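Local coordinates for RTX toxin RtxA (Vibrio vulnificus MO6-24/O, PDB 6IMP), which is the alpha/beta-hydrolase-fold domain of a MARTX toxin, an effector probably acting as a hydrolase in the virulence of Vibrio vulnificus, at residues P23-E27 against G139-G144; L131-L135 against M157-L161; G265-R269 against T280-T284. All blocks are in the same frame, centred on the assembly; numbering follows the deposited sequence.

Contact 1 of 3, residues P23-E27 against G139-G144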
# COMPACT_ATOMS: atom_id res chain seq x y z
N PRO A 23 12.69 20.12 7.10
CA PRO A 23 11.87 18.98 7.45
C PRO A 23 10.55 19.02 6.69
O PRO A 23 10.31 19.97 5.97
CB PRO A 23 11.67 19.20 8.93
CG PRO A 23 11.38 20.66 9.02
CD PRO A 23 12.04 21.30 7.83
N ARG A 24 9.73 18.00 6.84
CA ARG A 24 8.74 17.70 5.82
C ARG A 24 7.61 18.71 5.75
O ARG A 24 7.11 19.14 6.76
CB ARG A 24 8.11 16.37 6.17
CG ARG A 24 7.31 16.44 7.45
CD ARG A 24 8.20 16.40 8.69
NE ARG A 24 7.40 16.46 9.92
CZ ARG A 24 7.21 15.43 10.75
NH1 ARG A 24 7.75 14.25 10.49
NH2 ARG A 24 6.47 15.58 11.84
N ASP A 25 7.18 19.03 4.54
CA ASP A 25 6.19 20.09 4.30
C ASP A 25 4.84 19.56 3.84
O ASP A 25 4.70 18.42 3.41
CB ASP A 25 6.73 21.17 3.34
CG ASP A 25 6.77 20.72 1.89
OD1 ASP A 25 5.69 20.47 1.30
OD2 ASP A 25 7.88 20.69 1.31
N LYS A 26 3.83 20.42 3.98
CA LYS A 26 2.44 20.09 3.66
C LYS A 26 1.71 21.38 3.29
O LYS A 26 2.29 22.47 3.36
CB LYS A 26 1.75 19.45 4.87
CG LYS A 26 2.68 18.77 5.86
CD LYS A 26 2.14 18.85 7.27
CE LYS A 26 2.45 20.20 7.91
NZ LYS A 26 1.23 21.03 8.14
N GLU A 27 0.42 21.27 2.95
CA GLU A 27 -0.40 22.46 2.59
C GLU A 27 -1.72 22.55 3.35
O GLU A 27 -2.21 21.56 3.88
CB GLU A 27 -0.68 22.50 1.09
CG GLU A 27 -1.64 21.43 0.60
CD GLU A 27 -0.97 20.09 0.47
OE1 GLU A 27 -0.30 19.67 1.44
OE2 GLU A 27 -1.09 19.48 -0.62
N GLY A 139 3.76 9.76 7.16
CA GLY A 139 5.03 9.73 7.89
C GLY A 139 5.84 11.00 7.73
O GLY A 139 5.41 12.08 8.14
N GLU A 140 7.01 10.87 7.10
CA GLU A 140 7.93 12.00 6.91
C GLU A 140 8.03 12.42 5.43
O GLU A 140 8.90 13.20 5.05
CB GLU A 140 9.32 11.65 7.48
CG GLU A 140 9.58 12.15 8.90
CD GLU A 140 11.06 12.02 9.30
OE1 GLU A 140 11.70 11.01 8.95
OE2 GLU A 140 11.57 12.94 9.98
N SER A 141 7.13 11.90 4.59
CA SER A 141 7.17 12.21 3.16
C SER A 141 6.50 13.55 2.92
O SER A 141 5.55 13.90 3.63
CB SER A 141 6.48 11.11 2.35
OG SER A 141 7.19 9.88 2.46
N ASP A 142 6.98 14.29 1.93
CA ASP A 142 6.45 15.62 1.65
C ASP A 142 5.14 15.55 0.91
O ASP A 142 4.93 14.65 0.11
CB ASP A 142 7.40 16.43 0.78
CG ASP A 142 8.62 16.88 1.51
OD1 ASP A 142 8.49 17.47 2.61
OD2 ASP A 142 9.72 16.66 0.96
N GLY A 143 4.32 16.56 1.14
CA GLY A 143 3.17 16.83 0.29
C GLY A 143 1.88 16.41 0.93
O GLY A 143 1.78 16.29 2.15
N GLY A 144 0.88 16.18 0.09
CA GLY A 144 -0.49 16.01 0.54
C GLY A 144 -1.23 15.01 -0.32
O GLY A 144 -1.23 15.10 -1.55
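Two loops lie side by side here: the N-terminal segment 23-27, just ahead of helix 31-41, covers the loop 139-144 that leads from strand 129-133 to helix 147-164 of the alpha/beta hydrolase fold. Neither is regular strand, so side chains as well as backbone atoms supply the hydrogen bonds between them. G139 starts the loop with a positive phi, a conformation glycine adopts easily; its carbonyl accepts a hydrogen bond from R48 and also lies 4.0 Å from R24 NH1. E140 follows, and R24 reaches over it, NH1 coming within 3.2 Å of E140 CG. The charged ends stay further apart, R24 NH1 to E140 OE2 being 4.1 Å, so they attract without forming a salt bridge. S141 turns its CB away from 23-27, and its small hydroxyl hydrogen-bonds with T80 N and N134 O. D142 has the central role: the backbone N of D25 donates to D142 OD1 at 2.8 Å, while OD2 forms a salt bridge with R78. That arginine offsets negative charge where D25 OD2 sits 3.5 Å from D142 OD1. A short carboxylate suits the position because it can serve both partners from one buried site. G143 has backbone angles that would jam a CB against the preceding carbonyl, and its N donates an almost straight hydrogen bond to D25 O (3.0 Å), so D25 is held at both its N and its O. At G144 a CB would clash with E27; instead, E27 OE2 rests 3.7 Å from G144 CA.

Contact 2 of 3, residues L131-L135 against M157-L161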
# COMPACT_ATOMS: atom_id res chain seq x y z
N LEU A 131 10.67 -3.28 1.07
CA LEU A 131 10.67 -1.81 0.90
C LEU A 131 9.43 -1.19 1.52
O LEU A 131 8.31 -1.56 1.16
CB LEU A 131 10.74 -1.40 -0.58
CG LEU A 131 10.59 0.12 -0.82
CD1 LEU A 131 11.74 0.88 -0.18
CD2 LEU A 131 10.48 0.49 -2.30
N ALA A 132 9.63 -0.23 2.41
CA ALA A 132 8.54 0.35 3.20
C ALA A 132 8.63 1.87 3.26
O ALA A 132 9.23 2.44 4.19
CB ALA A 132 8.54 -0.23 4.59
N VAL A 133 7.98 2.52 2.30
CA VAL A 133 8.08 3.96 2.07
C VAL A 133 6.71 4.63 2.16
O VAL A 133 5.72 4.14 1.60
CB VAL A 133 8.70 4.24 0.70
CG1 VAL A 133 8.72 5.73 0.39
CG2 VAL A 133 10.10 3.67 0.65
N ASN A 134 6.66 5.74 2.90
CA ASN A 134 5.46 6.57 2.98
C ASN A 134 5.11 7.21 1.63
O ASN A 134 5.94 7.84 0.99
CB ASN A 134 5.65 7.69 3.99
CG ASN A 134 5.52 7.23 5.42
OD1 ASN A 134 4.47 6.76 5.84
ND2 ASN A 134 6.58 7.40 6.18
N LEU A 135 3.85 7.11 1.27
CA LEU A 135 3.27 7.93 0.22
C LEU A 135 3.28 9.39 0.66
O LEU A 135 3.38 9.68 1.86
CB LEU A 135 1.84 7.50 -0.03
CG LEU A 135 1.70 6.01 -0.34
CD1 LEU A 135 0.29 5.53 -0.07
CD2 LEU A 135 2.11 5.76 -1.78
N MET A 157 8.61 4.46 -5.96
CA MET A 157 9.04 3.39 -5.09
C MET A 157 9.43 2.19 -5.91
O MET A 157 10.45 1.58 -5.66
CB MET A 157 7.93 3.00 -4.14
CG MET A 157 7.72 3.99 -3.01
SD MET A 157 6.23 3.51 -2.14
CE MET A 157 5.55 5.10 -1.70
N PHE A 158 8.61 1.85 -6.90
CA PHE A 158 8.99 0.78 -7.82
C PHE A 158 10.35 1.06 -8.43
O PHE A 158 11.29 0.29 -8.24
CB PHE A 158 7.97 0.61 -8.94
CG PHE A 158 8.17 -0.65 -9.72
CD1 PHE A 158 8.16 -1.88 -9.08
CD2 PHE A 158 8.36 -0.62 -11.09
CE1 PHE A 158 8.33 -3.06 -9.79
CE2 PHE A 158 8.53 -1.79 -11.81
CZ PHE A 158 8.52 -3.01 -11.15
N ASN A 159 10.46 2.20 -9.11
CA ASN A 159 11.67 2.53 -9.85
C ASN A 159 12.89 2.48 -8.95
O ASN A 159 13.93 2.00 -9.38
CB ASN A 159 11.54 3.91 -10.50
CG ASN A 159 10.61 3.90 -11.70
OD1 ASN A 159 10.61 2.97 -12.51
ND2 ASN A 159 9.81 4.95 -11.82
N TYR A 160 12.75 2.89 -7.69
CA TYR A 160 13.87 2.79 -6.73
C TYR A 160 14.39 1.36 -6.56
O TYR A 160 15.60 1.14 -6.39
CB TYR A 160 13.46 3.35 -5.36
CG TYR A 160 14.47 3.06 -4.28
CD1 TYR A 160 15.74 3.63 -4.32
CD2 TYR A 160 14.18 2.19 -3.24
CE1 TYR A 160 16.69 3.35 -3.35
CE2 TYR A 160 15.12 1.92 -2.25
CZ TYR A 160 16.38 2.50 -2.31
OH TYR A 160 17.31 2.24 -1.33
N LEU A 161 13.49 0.38 -6.58
CA LEU A 161 13.88 -1.02 -6.49
C LEU A 161 14.61 -1.43 -7.74
O LEU A 161 15.78 -1.83 -7.68
CB LEU A 161 12.66 -1.92 -6.28
CG LEU A 161 11.87 -1.69 -4.99
CD1 LEU A 161 10.71 -2.66 -4.94
CD2 LEU A 161 12.75 -1.83 -3.76
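Strand 131-133 and helix 157-161 pack with their axes 10.2 Å apart at closest approach, their N-to-C directions 144° apart, so the helix runs back roughly antiparallel to the strand. No hydrogen bond crosses the gap. L131 and V133, branched apolar residues that fill it, point their CB atoms at the helix, whereas A132 between them faces the other side of the sheet. L131 CD2 meets L161 CD2 at 3.6 Å and M157 CB at 4.0 Å, and L131 CD1 lies 4.1 Å from Y160 CE2. M157, long and flexible, runs along the strand end: its SD is 3.8 Å from V133 CB, and its CE reaches L135 CD2 at 3.5 Å and V133 O at 3.4 Å. Beyond the strand, N134 faces away from the helix and is hydrogen-bonded to A112 N. This is helix-on-sheet packing of a beta-alpha-beta crossover: helix 147-164 links strands 129-133 and 172-177 past 101-105, as in alpha/beta hydrolases, where the second strand would lead to the probable nucleophile elbow at S178.

Contact 3 of 3, residues G265-R269 against T280-T284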
# COMPACT_ATOMS: atom_id res chain seq x y z
N GLY A 265 -14.75 -7.35 -0.21
CA GLY A 265 -13.62 -8.05 -0.80
C GLY A 265 -13.99 -9.39 -1.41
O GLY A 265 -13.48 -9.75 -2.47
N GLU A 266 -14.87 -10.12 -0.75
CA GLU A 266 -15.30 -11.42 -1.25
C GLU A 266 -16.18 -11.31 -2.49
O GLU A 266 -16.12 -12.16 -3.37
CB GLU A 266 -16.00 -12.22 -0.14
CG GLU A 266 -15.03 -12.78 0.89
CD GLU A 266 -13.88 -13.53 0.24
OE1 GLU A 266 -14.15 -14.46 -0.56
OE2 GLU A 266 -12.72 -13.16 0.49
N LYS A 267 -16.96 -10.23 -2.57
CA LYS A 267 -17.71 -9.93 -3.80
C LYS A 267 -16.72 -9.57 -4.92
O LYS A 267 -16.77 -10.14 -6.03
CB LYS A 267 -18.70 -8.78 -3.55
CG LYS A 267 -19.73 -9.09 -2.48
CD LYS A 267 -20.80 -8.02 -2.34
CE LYS A 267 -21.60 -8.23 -1.06
NZ LYS A 267 -22.83 -7.38 -0.96
N LEU A 268 -15.79 -8.67 -4.60
CA LEU A 268 -14.69 -8.36 -5.49
C LEU A 268 -14.03 -9.64 -5.98
O LEU A 268 -13.88 -9.83 -7.18
CB LEU A 268 -13.66 -7.49 -4.77
CG LEU A 268 -12.39 -7.10 -5.53
CD1 LEU A 268 -12.69 -6.55 -6.92
CD2 LEU A 268 -11.58 -6.09 -4.73
N ARG A 269 -13.69 -10.52 -5.04
CA ARG A 269 -13.07 -11.81 -5.37
C ARG A 269 -13.84 -12.53 -6.47
O ARG A 269 -13.25 -13.03 -7.43
CB ARG A 269 -12.99 -12.71 -4.13
CG ARG A 269 -12.95 -14.20 -4.44
CD ARG A 269 -12.49 -15.01 -3.24
NE ARG A 269 -11.04 -14.98 -3.13
CZ ARG A 269 -10.34 -14.61 -2.05
NH1 ARG A 269 -9.03 -14.62 -2.11
NH2 ARG A 269 -10.94 -14.23 -0.93
N THR A 280 -5.95 -16.12 -6.35
CA THR A 280 -5.89 -17.10 -5.27
C THR A 280 -6.48 -16.48 -4.03
O THR A 280 -7.14 -15.47 -4.09
CB THR A 280 -4.45 -17.48 -4.91
OG1 THR A 280 -3.54 -17.07 -5.93
CG2 THR A 280 -4.33 -18.97 -4.75
N GLY A 281 -6.26 -17.13 -2.90
CA GLY A 281 -6.70 -16.61 -1.63
C GLY A 281 -7.97 -17.13 -1.03
O GLY A 281 -8.65 -17.98 -1.56
N GLU A 282 -8.26 -16.59 0.13
CA GLU A 282 -9.47 -16.92 0.87
C GLU A 282 -9.86 -15.80 1.82
O GLU A 282 -9.06 -14.90 2.09
CB GLU A 282 -9.26 -18.22 1.67
CG GLU A 282 -8.32 -18.08 2.87
CD GLU A 282 -7.80 -19.41 3.39
OE1 GLU A 282 -7.11 -19.41 4.44
OE2 GLU A 282 -8.06 -20.46 2.76
N GLN A 283 -11.07 -15.89 2.36
CA GLN A 283 -11.42 -15.11 3.55
C GLN A 283 -10.76 -15.67 4.81
O GLN A 283 -10.58 -16.88 4.97
CB GLN A 283 -12.92 -15.02 3.75
CG GLN A 283 -13.32 -13.93 4.74
CD GLN A 283 -14.80 -13.68 4.78
OE1 GLN A 283 -15.60 -14.54 4.43
NE2 GLN A 283 -15.18 -12.50 5.24
N THR A 284 -10.46 -14.75 5.71
CA THR A 284 -9.59 -14.96 6.86
C THR A 284 -10.47 -14.82 8.11
O THR A 284 -11.53 -14.21 8.04
CB THR A 284 -8.49 -13.87 6.81
OG1 THR A 284 -7.41 -14.30 5.98
CG2 THR A 284 -7.96 -13.56 8.10
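Helix 260-274 and strand 282-283 belong to one beta-alpha-beta unit, and near the protein surface two charged helix residues reach the backbone of 280-284. G265 contributes through the helix itself: its carbonyl accepts the 2.7 Å hydrogen bond from R269 N, the regular helical bond that sets R269 one turn further on. E266 is the first residue to touch the other segment, with its CA 7.2 Å from that of Q283. Its OE2 lies 3.7 Å from Q283 N and 3.8 Å from Q283 CB, and is also hydrogen-bonded to the hydroxyl of T256. Three residues along, on the same side of the helix, R269 forms a salt bridge with it, NH2 to OE2 at 2.5 Å, although the hydrogen bond within it is weak, its angle at the hydrogen being only 117°. R269 is long enough to carry its guanidinium across to the backbone: NH1 donates to T280 O at 2.9 Å and to the carbonyl of L254. One face of the group lies against G281 O and E282 CA. The fit leaves no room beside G281, where a CB would lie only 2.3 Å from R269 NH1; the backbone angles there also call for glycine. Although R269 NH1 comes within 3.1 Å of E282 N, both are donors and do not bond. The chemistry implies that the carboxylate of E266 offsets the charge of the arginine through NH2, while NH1 serves the carbonyls of T280 and L254. R269 thus ties the helix to strand 252-256 and to the backbone just ahead of the short edge strand 282-283.

Contacts 1 and 2 interlock: their segments alternate along the chain, and they touch where S141 OG meets N134 O at 2.8 Å, a probable hydrogen bond, although their centres are 16 Å apart. Both involve the connection between strand 129-133 and helix 147-164: one covers its loop, the other packs the strand against the later part of the helix that follows. Contact 3 comes after both in sequence, on the opposite side of the chain's centre, its centre 26 Å from that of contact 2 and 35 Å from that of contact 1. Contact 2 thus packs an interior strand of the mixed sheet, contact 3 closes its far edge, and contact 1 covers a loop with the N-terminal segment.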